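Local coordinates for protein prolyl oligopeptidase (Novosphingobium capsulatum, PDB 1YR2) that probably hydrolyses oligopeptides as a serine endopeptidase of the S9A family, cutting mainly after proline and also after alanine, at residues A[123-137]-A[145-157]. Numbering follows the deposited sequence.
Sequences YSWNSGLMNQSQLLV and GTKGRVLLDPNTW
L135 O is gripped by two backbone amides of the facing strand, L151 N at 2.7 Å and L152 N at 3.1 Å. This classic beta bulge, with L151 and L152 both set against L135, interrupts the antiparallel pairing of strands 134-139 and 149-152, the last two strands of a four-stranded sheet in the N-terminal beta-propeller domain. Beyond the bulge, V137 and R149 form a hydrogen-bonded pair, while L136 and V150 are a non-hydrogen-bonded pair whose CD2 and CG2 touch. On the other face, L135 CD2 lies alongside L152 CD1 and L151 CD2; L135 and L152 both rest on L177 of the next sheet, whereas L151 packs on F122. V137 CG1 sits over the centre of one face of the R149 guanidinium, whose NH1 reaches the carbonyl of V196.

Past the strand, the N155 amide pairs with both backbone polar atoms of Q132: OD1 takes Q132 N at 3.0 Å through a lone pair in the carbonyl plane, and ND2 gives to Q132 O at 2.9 Å. ND2 also meets D153 OD1 on its syn lone pair, fixing the side-chain amide by a third bond; N155 N bonds the same D153 oxygen, closing an Asx turn. The Q132 side chain crosses P154 at a slant, OE1 nearest CB, while OE1 accepts from L165 N and NE2 gives to T163 O. Q134, extended beyond CG (chi2 174°), sends NE2 to D153 OD2 at 2.9 Å, from well above the carboxylate plane, the amide and carboxylate standing 86° apart. Its OE1 lies at the edge of the W125 ring and shares a water with K147. K147 bends at chi2 (65°), bringing NZ over the W125 face in a cation-pi contact, 3.4 Å from the centroid of the six-membered ring; S127 N lies over the opposite face.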
loop_
_atom_site.group_PDB
_atom_site.type_symbol
_atom_site.label_atom_id
_atom_site.label_comp_id
_atom_site.label_asym_id
_atom_site.label_seq_id
_atom_site.Cartn_x
_atom_site.Cartn_y
_atom_site.Cartn_z
ATOM N N TYR A 123 14.495 -18.319 0.130
ATOM C CA TYR A 123 13.637 -17.261 -0.394
ATOM C C TYR A 123 12.339 -17.838 -0.913
ATOM O O TYR A 123 12.294 -18.927 -1.433
ATOM C CB TYR A 123 14.365 -16.446 -1.495
ATOM C CG TYR A 123 14.873 -17.321 -2.630
ATOM C CD1 TYR A 123 16.010 -18.066 -2.475
ATOM C CD2 TYR A 123 14.167 -17.432 -3.813
ATOM C CE1 TYR A 123 16.498 -18.871 -3.472
ATOM C CE2 TYR A 123 14.626 -18.249 -4.831
ATOM C CZ TYR A 123 15.789 -18.988 -4.639
ATOM O OH TYR A 123 16.259 -19.827 -5.613
ATOM N N SER A 124 11.263 -17.092 -0.736
ATOM C CA SER A 124 9.994 -17.446 -1.341
ATOM C C SER A 124 10.034 -17.175 -2.874
ATOM O O SER A 124 10.768 -16.282 -3.324
ATOM C CB SER A 124 8.861 -16.704 -0.616
ATOM O OG SER A 124 8.790 -15.354 -0.993
ATOM N N TRP A 125 9.232 -17.932 -3.628
ATOM C CA TRP A 125 9.042 -17.749 -5.042
ATOM C C TRP A 125 7.650 -18.176 -5.422
ATOM O O TRP A 125 7.194 -19.203 -4.988
ATOM C CB TRP A 125 10.048 -18.537 -5.865
ATOM C CG TRP A 125 9.913 -18.343 -7.311
ATOM C CD1 TRP A 125 10.371 -17.315 -8.026
ATOM C CD2 TRP A 125 9.288 -19.228 -8.243
ATOM N NE1 TRP A 125 10.055 -17.456 -9.353
ATOM C CE2 TRP A 125 9.409 -18.642 -9.518
ATOM C CE3 TRP A 125 8.648 -20.478 -8.136
ATOM C CZ2 TRP A 125 8.937 -19.255 -10.674
ATOM C CZ3 TRP A 125 8.175 -21.072 -9.266
ATOM C CH2 TRP A 125 8.318 -20.472 -10.529
ATOM N N ASN A 126 7.004 -17.352 -6.222
ATOM C CA ASN A 126 5.753 -17.674 -6.884
ATOM C C ASN A 126 5.918 -17.548 -8.391
ATOM O O ASN A 126 6.449 -16.602 -8.852
ATOM C CB ASN A 126 4.666 -16.710 -6.408
ATOM C CG ASN A 126 3.250 -17.260 -6.630
ATOM O OD1 ASN A 126 2.883 -17.602 -7.769
ATOM N ND2 ASN A 126 2.440 -17.341 -5.536
ATOM N N SER A 127 5.414 -18.510 -9.152
ATOM C CA SER A 127 5.439 -18.419 -10.618
ATOM C C SER A 127 4.534 -17.314 -11.173
ATOM O O SER A 127 4.673 -16.910 -12.337
ATOM C CB SER A 127 4.972 -19.751 -11.191
ATOM O OG SER A 127 3.663 -20.016 -10.689
ATOM N N GLY A 128 3.600 -16.846 -10.356
ATOM C CA GLY A 128 2.583 -15.885 -10.737
ATOM C C GLY A 128 1.255 -16.615 -10.704
ATOM O O GLY A 128 0.215 -15.990 -10.568
ATOM N N LEU A 129 1.304 -17.943 -10.776
ATOM C CA LEU A 129 0.113 -18.771 -10.900
ATOM C C LEU A 129 -0.328 -19.489 -9.630
ATOM O O LEU A 129 -1.429 -20.039 -9.605
ATOM C CB LEU A 129 0.367 -19.832 -11.973
ATOM C CG LEU A 129 0.776 -19.239 -13.330
ATOM C CD1 LEU A 129 1.237 -20.335 -14.269
ATOM C CD2 LEU A 129 -0.391 -18.418 -13.883
ATOM N N MET A 130 0.504 -19.478 -8.593
ATOM C CA MET A 130 0.298 -20.327 -7.429
ATOM C C MET A 130 -0.442 -19.570 -6.326
ATOM O O MET A 130 -0.166 -18.430 -6.082
ATOM C CB MET A 130 1.646 -20.798 -6.875
ATOM C CG MET A 130 2.523 -21.620 -7.818
ATOM S SD MET A 130 4.296 -21.510 -7.203
ATOM C CE MET A 130 5.033 -22.755 -8.254
ATOM N N ASN A 131 -1.367 -20.245 -5.646
ATOM C CA ASN A 131 -2.146 -19.630 -4.564
ATOM C C ASN A 131 -1.226 -19.183 -3.434
ATOM O O ASN A 131 -1.426 -18.132 -2.884
ATOM C CB ASN A 131 -3.196 -20.607 -4.046
ATOM C CG ASN A 131 -4.094 -20.008 -2.982
ATOM O OD1 ASN A 131 -4.189 -20.539 -1.864
ATOM N ND2 ASN A 131 -4.753 -18.906 -3.304
ATOM N N GLN A 132 -0.211 -19.991 -3.117
ATOM C CA GLN A 132 0.795 -19.641 -2.119
ATOM C C GLN A 132 2.185 -19.769 -2.720
ATOM O O GLN A 132 2.429 -20.629 -3.523
ATOM C CB GLN A 132 0.728 -20.546 -0.871
ATOM C CG GLN A 132 -0.589 -20.529 -0.058
ATOM C CD GLN A 132 -0.541 -21.534 1.090
ATOM O OE1 GLN A 132 0.200 -21.328 2.043
ATOM N NE2 GLN A 132 -1.290 -22.631 0.985
ATOM N N SER A 133 3.101 -18.918 -2.296
ATOM C CA SER A 133 4.487 -19.060 -2.698
ATOM C C SER A 133 5.099 -20.338 -2.138
ATOM O O SER A 133 4.723 -20.795 -1.059
ATOM C CB SER A 133 5.296 -17.897 -2.189
ATOM O OG SER A 133 5.043 -16.759 -2.939
ATOM N N GLN A 134 6.053 -20.911 -2.878
ATOM C CA GLN A 134 6.910 -21.953 -2.356
ATOM C C GLN A 134 8.065 -21.306 -1.599
ATOM O O GLN A 134 8.335 -20.157 -1.808
ATOM C CB GLN A 134 7.518 -22.728 -3.507
ATOM C CG GLN A 134 6.490 -23.410 -4.440
ATOM C CD GLN A 134 7.115 -24.058 -5.680
ATOM O OE1 GLN A 134 8.065 -23.526 -6.219
ATOM N NE2 GLN A 134 6.555 -25.186 -6.147
ATOM N N LEU A 135 8.710 -22.100 -0.743
ATOM C CA LEU A 135 9.990 -21.742 -0.117
ATOM C C LEU A 135 11.049 -22.568 -0.836
ATOM O O LEU A 135 11.029 -23.817 -0.807
ATOM C CB LEU A 135 9.995 -22.074 1.372
ATOM C CG LEU A 135 11.289 -21.609 2.079
ATOM C CD1 LEU A 135 11.521 -20.165 1.885
ATOM C CD2 LEU A 135 11.213 -22.029 3.554
ATOM N N LEU A 136 11.942 -21.841 -1.471
ATOM C CA LEU A 136 13.119 -22.377 -2.135
ATOM C C LEU A 136 14.394 -22.168 -1.356
ATOM O O LEU A 136 14.551 -21.241 -0.527
ATOM C CB LEU A 136 13.307 -21.724 -3.510
ATOM C CG LEU A 136 12.113 -21.760 -4.443
ATOM C CD1 LEU A 136 12.568 -21.393 -5.797
ATOM C CD2 LEU A 136 11.441 -23.102 -4.423
ATOM N N VAL A 137 15.335 -23.059 -1.635
ATOM C CA VAL A 137 16.642 -22.998 -1.023
ATOM C C VAL A 137 17.684 -23.374 -2.055
ATOM O O VAL A 137 17.457 -24.191 -2.946
ATOM C CB VAL A 137 16.738 -23.977 0.175
ATOM C CG1 VAL A 137 16.574 -25.429 -0.286
ATOM C CG2 VAL A 137 18.043 -23.780 0.925
ATOM N N GLY A 145 20.138 -16.633 -10.586
ATOM C CA GLY A 145 19.434 -17.195 -11.709
ATOM C C GLY A 145 19.415 -18.717 -11.740
ATOM O O GLY A 145 18.804 -19.257 -12.600
ATOM N N THR A 146 20.078 -19.392 -10.806
ATOM C CA THR A 146 20.019 -20.845 -10.677
ATOM C C THR A 146 18.702 -21.195 -10.060
ATOM O O THR A 146 18.407 -20.658 -9.015
ATOM C CB THR A 146 21.092 -21.314 -9.651
ATOM O OG1 THR A 146 22.385 -20.923 -10.082
ATOM C CG2 THR A 146 21.128 -22.893 -9.501
ATOM N N LYS A 147 17.924 -22.095 -10.658
ATOM C CA LYS A 147 16.661 -22.560 -10.038
ATOM C C LYS A 147 16.886 -23.186 -8.648
ATOM O O LYS A 147 17.703 -24.099 -8.460
ATOM C CB LYS A 147 15.912 -23.543 -10.964
ATOM C CG LYS A 147 14.584 -24.010 -10.429
ATOM C CD LYS A 147 13.574 -22.884 -10.324
ATOM C CE LYS A 147 12.227 -23.376 -9.743
ATOM N NZ LYS A 147 11.179 -22.293 -9.767
ATOM N N GLY A 148 16.167 -22.670 -7.669
ATOM C CA GLY A 148 16.258 -23.196 -6.324
ATOM C C GLY A 148 15.497 -24.493 -6.161
ATOM O O GLY A 148 14.638 -24.783 -6.952
ATOM N N ARG A 149 15.831 -25.221 -5.106
ATOM C CA ARG A 149 15.161 -26.469 -4.740
ATOM C C ARG A 149 13.943 -26.138 -3.872
ATOM O O ARG A 149 14.012 -25.272 -2.989
ATOM C CB ARG A 149 16.158 -27.362 -3.989
ATOM C CG ARG A 149 15.557 -28.550 -3.295
ATOM C CD ARG A 149 16.578 -29.506 -2.763
ATOM N NE ARG A 149 17.626 -28.877 -1.922
ATOM C CZ ARG A 149 17.635 -28.853 -0.586
ATOM N NH1 ARG A 149 16.610 -29.344 0.115
ATOM N NH2 ARG A 149 18.678 -28.310 0.052
ATOM N N VAL A 150 12.821 -26.797 -4.137
ATOM C CA VAL A 150 11.636 -26.597 -3.335
ATOM C C VAL A 150 11.812 -27.256 -1.974
ATOM O O VAL A 150 11.915 -28.466 -1.848
ATOM C CB VAL A 150 10.399 -27.145 -4.014
ATOM C CG1 VAL A 150 9.172 -27.022 -3.105
ATOM C CG2 VAL A 150 10.214 -26.433 -5.375
ATOM N N LEU A 151 11.841 -26.424 -0.956
ATOM C CA LEU A 151 11.943 -26.830 0.424
ATOM C C LEU A 151 10.567 -26.992 1.054
ATOM O O LEU A 151 10.345 -27.997 1.715
ATOM C CB LEU A 151 12.791 -25.815 1.204
ATOM C CG LEU A 151 13.113 -26.210 2.643
ATOM C CD1 LEU A 151 13.829 -27.590 2.755
ATOM C CD2 LEU A 151 13.967 -25.122 3.285
ATOM N N LEU A 152 9.670 -26.017 0.891
ATOM C CA LEU A 152 8.249 -26.209 1.196
ATOM C C LEU A 152 7.373 -25.816 0.024
ATOM O O LEU A 152 7.630 -24.817 -0.640
ATOM C CB LEU A 152 7.829 -25.376 2.414
ATOM C CG LEU A 152 8.627 -25.502 3.714
ATOM C CD1 LEU A 152 8.249 -24.367 4.655
ATOM C CD2 LEU A 152 8.346 -26.850 4.310
ATOM N N ASP A 153 6.348 -26.626 -0.260
ATOM C CA ASP A 153 5.325 -26.247 -1.210
ATOM C C ASP A 153 3.935 -26.329 -0.576
ATOM O O ASP A 153 3.277 -27.363 -0.621
ATOM C CB ASP A 153 5.367 -27.093 -2.455
ATOM C CG ASP A 153 4.481 -26.516 -3.553
ATOM O OD1 ASP A 153 3.606 -25.665 -3.245
ATOM O OD2 ASP A 153 4.627 -26.802 -4.751
ATOM N N PRO A 154 3.482 -25.229 -0.013
ATOM C CA PRO A 154 2.218 -25.225 0.729
ATOM C C PRO A 154 0.997 -25.570 -0.128
ATOM O O PRO A 154 0.011 -26.070 0.418
ATOM C CB PRO A 154 2.140 -23.819 1.276
ATOM C CG PRO A 154 3.496 -23.268 1.143
ATOM C CD PRO A 154 4.136 -23.917 -0.003
ATOM N N ASN A 155 1.095 -25.383 -1.446
ATOM C CA ASN A 155 0.027 -25.735 -2.361
ATOM C C ASN A 155 -0.246 -27.249 -2.396
ATOM O O ASN A 155 -1.341 -27.649 -2.747
ATOM C CB ASN A 155 0.333 -25.213 -3.791
ATOM C CG ASN A 155 0.652 -23.748 -3.821
ATOM O OD1 ASN A 155 -0.220 -22.912 -3.597
ATOM N ND2 ASN A 155 1.924 -23.416 -4.061
ATOM N N THR A 156 0.731 -28.089 -2.054
ATOM C CA THR A 156 0.533 -29.560 -1.980
ATOM C C THR A 156 -0.038 -30.013 -0.639
ATOM O O THR A 156 -0.300 -31.189 -0.443
ATOM C CB THR A 156 1.863 -30.321 -2.149
ATOM O OG1 THR A 156 2.742 -30.022 -1.041
ATOM C CG2 THR A 156 2.626 -29.867 -3.382
ATOM N N TRP A 157 -0.187 -29.103 0.310
ATOM C CA TRP A 157 -0.707 -29.470 1.614
ATOM C C TRP A 157 -2.240 -29.619 1.551
ATOM O O TRP A 157 -2.843 -30.053 2.529
ATOM C CB TRP A 157 -0.298 -28.429 2.660
ATOM C CG TRP A 157 1.202 -28.246 2.825
ATOM C CD1 TRP A 157 2.212 -29.027 2.306
ATOM C CD2 TRP A 157 1.841 -27.234 3.593
ATOM N NE1 TRP A 157 3.438 -28.522 2.688
ATOM C CE2 TRP A 157 3.233 -27.431 3.489
ATOM C CE3 TRP A 157 1.373 -26.159 4.354
ATOM C CZ2 TRP A 157 4.158 -26.603 4.126
ATOM C CZ3 TRP A 157 2.300 -25.330 4.987
ATOM C CH2 TRP A 157 3.674 -25.556 4.854
HETATM O O HOH W 1 14.968 -19.925 -8.053
HETATM O O HOH W 2 -1.821 -23.076 -6.390
HETATM O O HOH W 3 -2.388 -23.030 -1.782
HETATM O O HOH W 4 9.451 -24.179 -8.448
#